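PDB 6IY4: LupI from Flavobacterium sp. YS-80-122, which probably inhibits metalloendopeptidases, acting as a small protein inhibitor in the bacterial periplasm. Local coordinates for residues P47-P52 and L58-D63; T23-L26 and F32-Q35; E71-E74 and Y78-S81. One frame throughout, in Å; residues are numbered along the deposited sequence.

Interaction 1 of 3, residues P47-P52 and L58-D63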
loop_
_atom_site.group_PDB
_atom_site.type_symbol
_atom_site.label_atom_id
_atom_site.label_comp_id
_atom_site.label_asym_id
_atom_site.label_seq_id
_atom_site.Cartn_x
_atom_site.Cartn_y
_atom_site.Cartn_z
ATOM N N PRO A 47 -2.858 -1.853 7.839
ATOM C CA PRO A 47 -1.415 -1.710 7.950
ATOM C C PRO A 47 -0.967 -0.584 8.885
ATOM O O PRO A 47 -1.659 0.466 8.921
ATOM C CB PRO A 47 -0.988 -1.305 6.526
ATOM C CG PRO A 47 -2.180 -1.487 5.655
ATOM C CD PRO A 47 -3.387 -1.380 6.548
ATOM N N THR A 48 0.083 -0.824 9.660
ATOM C CA THR A 48 0.695 0.210 10.533
ATOM C C THR A 48 2.107 0.514 10.062
ATOM O O THR A 48 2.602 1.609 10.397
ATOM C CB THR A 48 0.676 -0.209 12.012
ATOM O OG1 THR A 48 1.385 -1.439 12.161
ATOM C CG2 THR A 48 -0.737 -0.361 12.531
ATOM N N THR A 49 2.795 -0.408 9.373
ATOM C CA THR A 49 4.126 -0.139 8.831
ATOM C C THR A 49 4.246 -0.751 7.436
ATOM O O THR A 49 3.316 -1.407 6.964
ATOM C CB THR A 49 5.259 -0.624 9.720
ATOM O OG1 THR A 49 5.234 -2.055 9.813
ATOM C CG2 THR A 49 5.163 -0.041 11.116
ATOM N N TRP A 50 5.335 -0.418 6.777
ATOM C CA TRP A 50 5.602 -0.942 5.426
ATOM C C TRP A 50 7.078 -1.241 5.284
ATOM O O TRP A 50 7.891 -0.665 5.972
ATOM C CB TRP A 50 5.074 0.022 4.361
ATOM C CG TRP A 50 5.630 1.408 4.447
ATOM C CD1 TRP A 50 5.129 2.475 5.133
ATOM C CD2 TRP A 50 6.793 1.889 3.743
ATOM N NE1 TRP A 50 5.913 3.568 4.930
ATOM C CE2 TRP A 50 6.936 3.249 4.072
ATOM C CE3 TRP A 50 7.739 1.303 2.894
ATOM C CZ2 TRP A 50 7.972 4.035 3.566
ATOM C CZ3 TRP A 50 8.752 2.086 2.363
ATOM C CH2 TRP A 50 8.880 3.434 2.709
ATOM N N SER A 51 7.403 -2.080 4.302
ATOM C CA SER A 51 8.804 -2.433 4.025
ATOM C C SER A 51 8.955 -2.784 2.567
ATOM O O SER A 51 8.255 -3.649 2.053
ATOM C CB SER A 51 9.240 -3.579 4.887
ATOM O OG SER A 51 10.639 -3.759 4.771
ATOM N N PRO A 52 9.907 -2.160 1.865
ATOM C CA PRO A 52 10.120 -2.487 0.464
ATOM C C PRO A 52 10.824 -3.836 0.360
ATOM O O PRO A 52 11.518 -4.228 1.285
ATOM C CB PRO A 52 11.021 -1.371 -0.073
ATOM C CG PRO A 52 11.448 -0.573 1.112
ATOM C CD PRO A 52 10.809 -1.119 2.362
ATOM N N LEU A 58 5.758 -4.649 1.167
ATOM C CA LEU A 58 4.945 -5.288 2.224
ATOM C C LEU A 58 4.257 -4.210 3.029
ATOM O O LEU A 58 4.948 -3.317 3.481
ATOM C CB LEU A 58 5.822 -6.092 3.173
ATOM C CG LEU A 58 6.305 -7.424 2.646
ATOM C CD1 LEU A 58 7.414 -7.920 3.544
ATOM C CD2 LEU A 58 5.196 -8.467 2.590
ATOM N N LEU A 59 2.958 -4.328 3.153
ATOM C CA LEU A 59 2.172 -3.581 4.145
ATOM C C LEU A 59 2.006 -4.524 5.330
ATOM O O LEU A 59 1.642 -5.691 5.115
ATOM C CB LEU A 59 0.820 -3.196 3.569
ATOM C CG LEU A 59 0.817 -2.471 2.220
ATOM C CD1 LEU A 59 -0.594 -2.066 1.872
ATOM C CD2 LEU A 59 1.760 -1.275 2.241
ATOM N N ILE A 60 2.291 -4.031 6.527
ATOM C CA ILE A 60 2.436 -4.900 7.719
ATOM C C ILE A 60 1.476 -4.404 8.789
ATOM O O ILE A 60 1.441 -3.209 9.013
ATOM C CB ILE A 60 3.896 -4.879 8.155
ATOM C CG1 ILE A 60 4.793 -5.373 7.009
ATOM C CG2 ILE A 60 4.093 -5.752 9.380
ATOM C CD1 ILE A 60 6.283 -5.209 7.269
ATOM N N GLY A 61 0.811 -5.331 9.471
ATOM C CA GLY A 61 -0.168 -4.983 10.508
ATOM C C GLY A 61 0.499 -4.772 11.844
ATOM O O GLY A 61 1.731 -4.877 11.984
ATOM N N LYS A 62 -0.304 -4.449 12.859
ATOM C CA LYS A 62 0.258 -3.988 14.143
ATOM C C LYS A 62 1.054 -5.111 14.820
ATOM O O LYS A 62 1.978 -4.795 15.594
ATOM C CB LYS A 62 -0.843 -3.492 15.089
ATOM C CG LYS A 62 -0.301 -2.776 16.317
ATOM C CD LYS A 62 -1.358 -2.241 17.269
ATOM C CE LYS A 62 -2.393 -1.364 16.593
ATOM N NZ LYS A 62 -2.878 -0.302 17.509
ATOM N N ASP A 63 0.747 -6.362 14.515
ATOM C CA ASP A 63 1.353 -7.527 15.203
ATOM C C ASP A 63 2.536 -8.020 14.407
ATOM O O ASP A 63 3.169 -9.003 14.821
ATOM C CB ASP A 63 0.308 -8.620 15.340
ATOM C CG ASP A 63 -0.086 -9.212 14.009
ATOM O OD1 ASP A 63 -0.012 -8.485 12.991
ATOM O OD2 ASP A 63 -0.461 -10.394 14.006
HETATM O O HOH W 1 3.720 -3.031 11.870
#
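The carbonyl oxygen of Ile-60 takes two backbone N-H groups from consecutive residues: Thr-48 N at 2.8 Å and Thr-49 N at 3.1 Å, the second almost straight, with 177° at the hydrogen. Two residues thus stand against one, the signature of a classic beta bulge. Thr-49 also returns a bond, its O receiving Ile-60 N at 2.9 Å. Beyond it the ladder is regular: Trp-50 and Leu-59 form a non-hydrogen-bonded pair, and Ser-51 and Leu-58 exchange bonds both ways. This is an antiparallel beta hairpin, whose strand 49-53 lies at the end of the sheet. On the face that carries Trp-50 and Leu-59, Leu-59 CB lies alongside the Pro-47 ring, 3.9 Å from Pro-47 CB, while Leu-59 CD2 meets Trp-50 CB; the indole continues away from the hairpin to bond Thr-31 O through NE1. On the face of Thr-49 and Ile-60 a water ties the bulge together, held by Thr-48 OG1 at 2.8 Å and Thr-49 OG1 at 2.7 Å and donating to Gly-61 O. Both hydroxyls reach it because each sits between its own backbone N and carbonyl carbon (chi1 59° and 65°). A valine in place of Thr-48 would probably leave this water with one hydroxyl fewer to hold it, weakening its link to Gly-61. Thr-48 CG2 lies 4.0 Å from Lys-62 CB.

Interaction 2 of 3, residues T23-L26 and F32-Q35. Unlike the reference sequence in segment 23-26: Leu-26 (reference Ser).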
loop_
_atom_site.group_PDB
_atom_site.type_symbol
_atom_site.label_atom_id
_atom_site.label_comp_id
_atom_site.label_asym_id
_atom_site.label_seq_id
_atom_site.Cartn_x
_atom_site.Cartn_y
_atom_site.Cartn_z
ATOM N N THR A 23 -5.572 8.950 -0.778
ATOM C CA THR A 23 -4.165 9.401 -0.806
ATOM C C THR A 23 -3.606 9.222 0.600
ATOM O O THR A 23 -4.203 9.803 1.574
ATOM C CB THR A 23 -4.059 10.836 -1.321
ATOM O OG1 THR A 23 -4.695 10.865 -2.600
ATOM C CG2 THR A 23 -2.618 11.297 -1.423
ATOM N N VAL A 24 -2.443 8.578 0.725
ATOM C CA VAL A 24 -1.789 8.223 2.004
ATOM C C VAL A 24 -0.325 8.614 1.858
ATOM O O VAL A 24 0.249 8.299 0.833
ATOM C CB VAL A 24 -1.913 6.731 2.315
ATOM C CG1 VAL A 24 -1.219 6.372 3.626
ATOM C CG2 VAL A 24 -3.359 6.287 2.323
ATOM N N THR A 25 0.252 9.214 2.879
ATOM C CA THR A 25 1.711 9.392 2.931
ATOM C C THR A 25 2.381 8.157 3.540
ATOM O O THR A 25 2.001 7.738 4.656
ATOM C CB THR A 25 2.110 10.606 3.760
ATOM O OG1 THR A 25 1.432 11.742 3.242
ATOM C CG2 THR A 25 3.598 10.809 3.690
ATOM N N LEU A 26 3.355 7.615 2.816
ATOM C CA LEU A 26 4.317 6.613 3.320
ATOM C C LEU A 26 5.490 7.412 3.856
ATOM O O LEU A 26 6.190 8.037 3.077
ATOM C CB LEU A 26 4.724 5.617 2.242
ATOM C CG LEU A 26 3.820 4.403 2.095
ATOM C CD1 LEU A 26 2.403 4.792 1.633
ATOM C CD2 LEU A 26 4.452 3.414 1.128
ATOM N N PHE A 32 2.735 5.342 8.228
ATOM C CA PHE A 32 1.787 6.010 7.328
ATOM C C PHE A 32 1.158 7.217 7.990
ATOM O O PHE A 32 1.049 7.233 9.187
ATOM C CB PHE A 32 0.614 5.105 6.999
ATOM C CG PHE A 32 0.986 3.760 6.427
ATOM C CD1 PHE A 32 1.207 3.595 5.071
ATOM C CD2 PHE A 32 1.064 2.652 7.265
ATOM C CE1 PHE A 32 1.495 2.340 4.570
ATOM C CE2 PHE A 32 1.357 1.396 6.753
ATOM C CZ PHE A 32 1.545 1.242 5.399
ATOM N N SER A 33 0.722 8.169 7.196
ATOM C CA SER A 33 -0.192 9.210 7.692
ATOM C C SER A 33 -1.524 8.557 8.107
ATOM O O SER A 33 -1.811 7.402 7.760
ATOM C CB SER A 33 -0.345 10.283 6.654
ATOM O OG SER A 33 -1.049 9.801 5.527
ATOM N N ALA A 34 -2.306 9.278 8.916
ATOM C CA ALA A 34 -3.557 8.774 9.522
ATOM C C ALA A 34 -4.557 8.308 8.460
ATOM O O ALA A 34 -5.408 7.436 8.792
ATOM C CB ALA A 34 -4.149 9.873 10.372
ATOM N N GLN A 35 -4.445 8.856 7.248
ATOM C CA GLN A 35 -5.322 8.596 6.085
ATOM C C GLN A 35 -5.295 7.098 5.756
ATOM O O GLN A 35 -6.270 6.639 5.104
ATOM C CB GLN A 35 -4.900 9.434 4.882
ATOM C CG GLN A 35 -5.362 10.882 4.954
ATOM C CD GLN A 35 -4.536 11.735 5.873
ATOM O OE1 GLN A 35 -3.418 11.387 6.221
ATOM N NE2 GLN A 35 -5.070 12.897 6.229
#
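The Phe-32 ring has Leu-26 at its edge, close to the ring plane, with Leu-26 CD1 3.8 Å from Phe-32 CD1. Val-24 CG1 approaches Phe-32 CD1 obliquely at 4.0 Å, so two side chains of strand 22-26 converge on one corner of the ring. Leu-26 and Phe-32 run side by side in the same direction, whereas the valine branch comes in across the ring's base, near CB. Further out, the ring meets the indole of Trp-50, their planes about 50° apart, and touches Pro-47. Phe-32 therefore fills space between strand 22-26 and strand 49-53, the two outermost strands of the antiparallel sheet, in keeping with the beta-barrel architecture of the Inh family. The polypeptide around Phe-32 pairs only briefly with strand 22-26, through a single bridge between Leu-26 and Phe-32. Its backbone bond runs from Ser-33 N to Thr-25 O, 2.9 Å, and Phe-32 CA adds a CA-H...O contact to that same oxygen. The next link comes from a side chain: Ser-33 OG accepts Thr-25 N at 3.0 Å, a place where a sheet would normally offer a carbonyl. The hydroxyl can do so because chi1 of 69° sets OG between the serine's own N and carbonyl carbon. Ser-33 OG in turn donates to Gln-35 OE1 at 2.9 Å, in the plane of that carbonyl, which fixes the rotation of the hydroxyl. Gln-35 bends at chi2 to bring its amide back to the serine, while its CB lies 3.4 Å from Thr-23 O.

Interaction 3 of 3, residues E71-E74 and Y78-S81; sequences ELRE and YEGS
Glu-79 lies across the side chain of Arg-73, and its atoms meet the arginine's methylenes one after another. Its CB stands 4.0 Å from Arg-73 CG, and its CG lies slightly closer to that same carbon. From there the extended chain carries the carboxylate over the arginine's CD, with OE1 only 3.0 Å from it. The charged ends do not join: OE1 remains 4.2 Å from Arg-73 NE, and the guanidinium and carboxylate planes are 51° apart. Instead, OE2 makes a salt bridge to Arg-77, while Arg-73, bent at chi2 and chi3, turns NH1 back to Glu-71 OE1 at 3.3 Å. Beneath these charges Glu-71 and Glu-79 form a hydrogen-bonded antiparallel pair, the bond from Glu-71 N to Glu-79 O measuring 2.8 Å. On the other face of this beta hairpin, Leu-72 CD1 rests over the Tyr-78 ring in a CH-pi contact, 4.1 Å from its centroid. Tyr-78 also meets the ring of Trp-10 and touches Met-90, while strand 77-82 is flanked by strand 66-74 on one edge and strand 86-92 on the other.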
loop_
_atom_site.group_PDB
_atom_site.type_symbol
_atom_site.label_atom_id
_atom_site.label_comp_id
_atom_site.label_asym_id
_atom_site.label_seq_id
_atom_site.Cartn_x
_atom_site.Cartn_y
_atom_site.Cartn_z
ATOM N N GLU A 71 3.194 -6.295 -5.817
ATOM C CA GLU A 71 4.284 -6.383 -6.816
ATOM C C GLU A 71 4.538 -4.999 -7.410
ATOM O O GLU A 71 3.596 -4.296 -7.752
ATOM C CB GLU A 71 3.837 -7.409 -7.849
ATOM C CG GLU A 71 4.808 -7.730 -8.945
ATOM C CD GLU A 71 4.311 -8.911 -9.778
ATOM O OE1 GLU A 71 3.086 -9.229 -9.716
ATOM O OE2 GLU A 71 5.157 -9.534 -10.469
ATOM N N LEU A 72 5.802 -4.683 -7.639
ATOM C CA LEU A 72 6.245 -3.489 -8.379
ATOM C C LEU A 72 5.908 -3.719 -9.835
ATOM O O LEU A 72 6.306 -4.802 -10.365
ATOM C CB LEU A 72 7.746 -3.342 -8.178
ATOM C CG LEU A 72 8.385 -2.123 -8.812
ATOM C CD1 LEU A 72 7.731 -0.833 -8.400
ATOM C CD2 LEU A 72 9.862 -2.141 -8.457
ATOM N N ARG A 73 5.174 -2.793 -10.452
ATOM C CA ARG A 73 4.765 -2.981 -11.869
ATOM C C ARG A 73 5.635 -2.126 -12.783
ATOM O O ARG A 73 6.002 -2.577 -13.849
ATOM C CB ARG A 73 3.268 -2.734 -12.031
ATOM C CG ARG A 73 2.410 -3.757 -11.300
ATOM C CD ARG A 73 1.711 -4.812 -12.156
ATOM N NE ARG A 73 2.566 -5.346 -13.188
ATOM C CZ ARG A 73 3.506 -6.254 -12.993
ATOM N NH1 ARG A 73 3.693 -6.762 -11.787
ATOM N NH2 ARG A 73 4.265 -6.649 -14.002
ATOM N N GLU A 74 5.954 -0.930 -12.368
ATOM C CA GLU A 74 6.637 0.105 -13.170
ATOM C C GLU A 74 6.862 1.241 -12.198
ATOM O O GLU A 74 6.307 1.199 -11.084
ATOM C CB GLU A 74 5.799 0.648 -14.316
ATOM C CG GLU A 74 4.626 1.414 -13.784
ATOM C CD GLU A 74 3.655 1.957 -14.794
ATOM O OE1 GLU A 74 2.453 1.633 -14.682
ATOM O OE2 GLU A 74 4.106 2.740 -15.655
ATOM N N TYR A 78 2.538 -0.030 -7.651
ATOM C CA TYR A 78 2.466 -1.415 -7.135
ATOM C C TYR A 78 1.042 -1.924 -7.271
ATOM O O TYR A 78 0.104 -1.145 -7.233
ATOM C CB TYR A 78 2.856 -1.482 -5.666
ATOM C CG TYR A 78 4.249 -1.068 -5.311
ATOM C CD1 TYR A 78 4.511 0.230 -4.952
ATOM C CD2 TYR A 78 5.267 -1.987 -5.268
ATOM C CE1 TYR A 78 5.782 0.620 -4.561
ATOM C CE2 TYR A 78 6.543 -1.614 -4.917
ATOM C CZ TYR A 78 6.800 -0.301 -4.562
ATOM O OH TYR A 78 8.039 0.136 -4.207
ATOM N N GLU A 79 0.893 -3.247 -7.429
ATOM C CA GLU A 79 -0.427 -3.912 -7.476
ATOM C C GLU A 79 -0.410 -5.177 -6.621
ATOM O O GLU A 79 0.553 -5.927 -6.727
ATOM C CB GLU A 79 -0.771 -4.280 -8.913
ATOM C CG GLU A 79 -1.030 -3.076 -9.760
ATOM C CD GLU A 79 -1.211 -3.438 -11.216
ATOM O OE1 GLU A 79 -1.204 -4.651 -11.516
ATOM O OE2 GLU A 79 -1.263 -2.519 -12.046
ATOM N N GLY A 80 -1.411 -5.357 -5.768
ATOM C CA GLY A 80 -1.456 -6.517 -4.884
ATOM C C GLY A 80 -2.783 -7.221 -4.995
ATOM O O GLY A 80 -3.835 -6.561 -5.114
ATOM N N SER A 81 -2.720 -8.550 -4.980
ATOM C CA SER A 81 -3.884 -9.447 -5.112
ATOM C C SER A 81 -4.539 -9.535 -3.754
ATOM O O SER A 81 -3.920 -10.103 -2.852
ATOM C CB SER A 81 -3.481 -10.807 -5.560
ATOM O OG SER A 81 -2.942 -10.770 -6.878
#

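The three contacts come in series along the chain: interaction 2 closes first, then interaction 1, then interaction 3. All reach one antiparallel sheet, and they illustrate how a small beta protein is built from local pairings. Interactions 1 and 2 have centres about 12 Å apart and touch, Phe-32 CE2 lying 3.4 Å from Thr-49 O, so the two outermost strands, 22-26 and 49-53, are brought together through the segment 32-35. Interaction 3 joins two inner strands of the sheet, 66-74 and 77-82, though it is a surface contact; its centre lies about 16 Å from that of interaction 1 and 18 Å from that of interaction 2, and it touches neither. Neighbouring strands 56-60 and 66-74 connect the two hairpins of interactions 1 and 3.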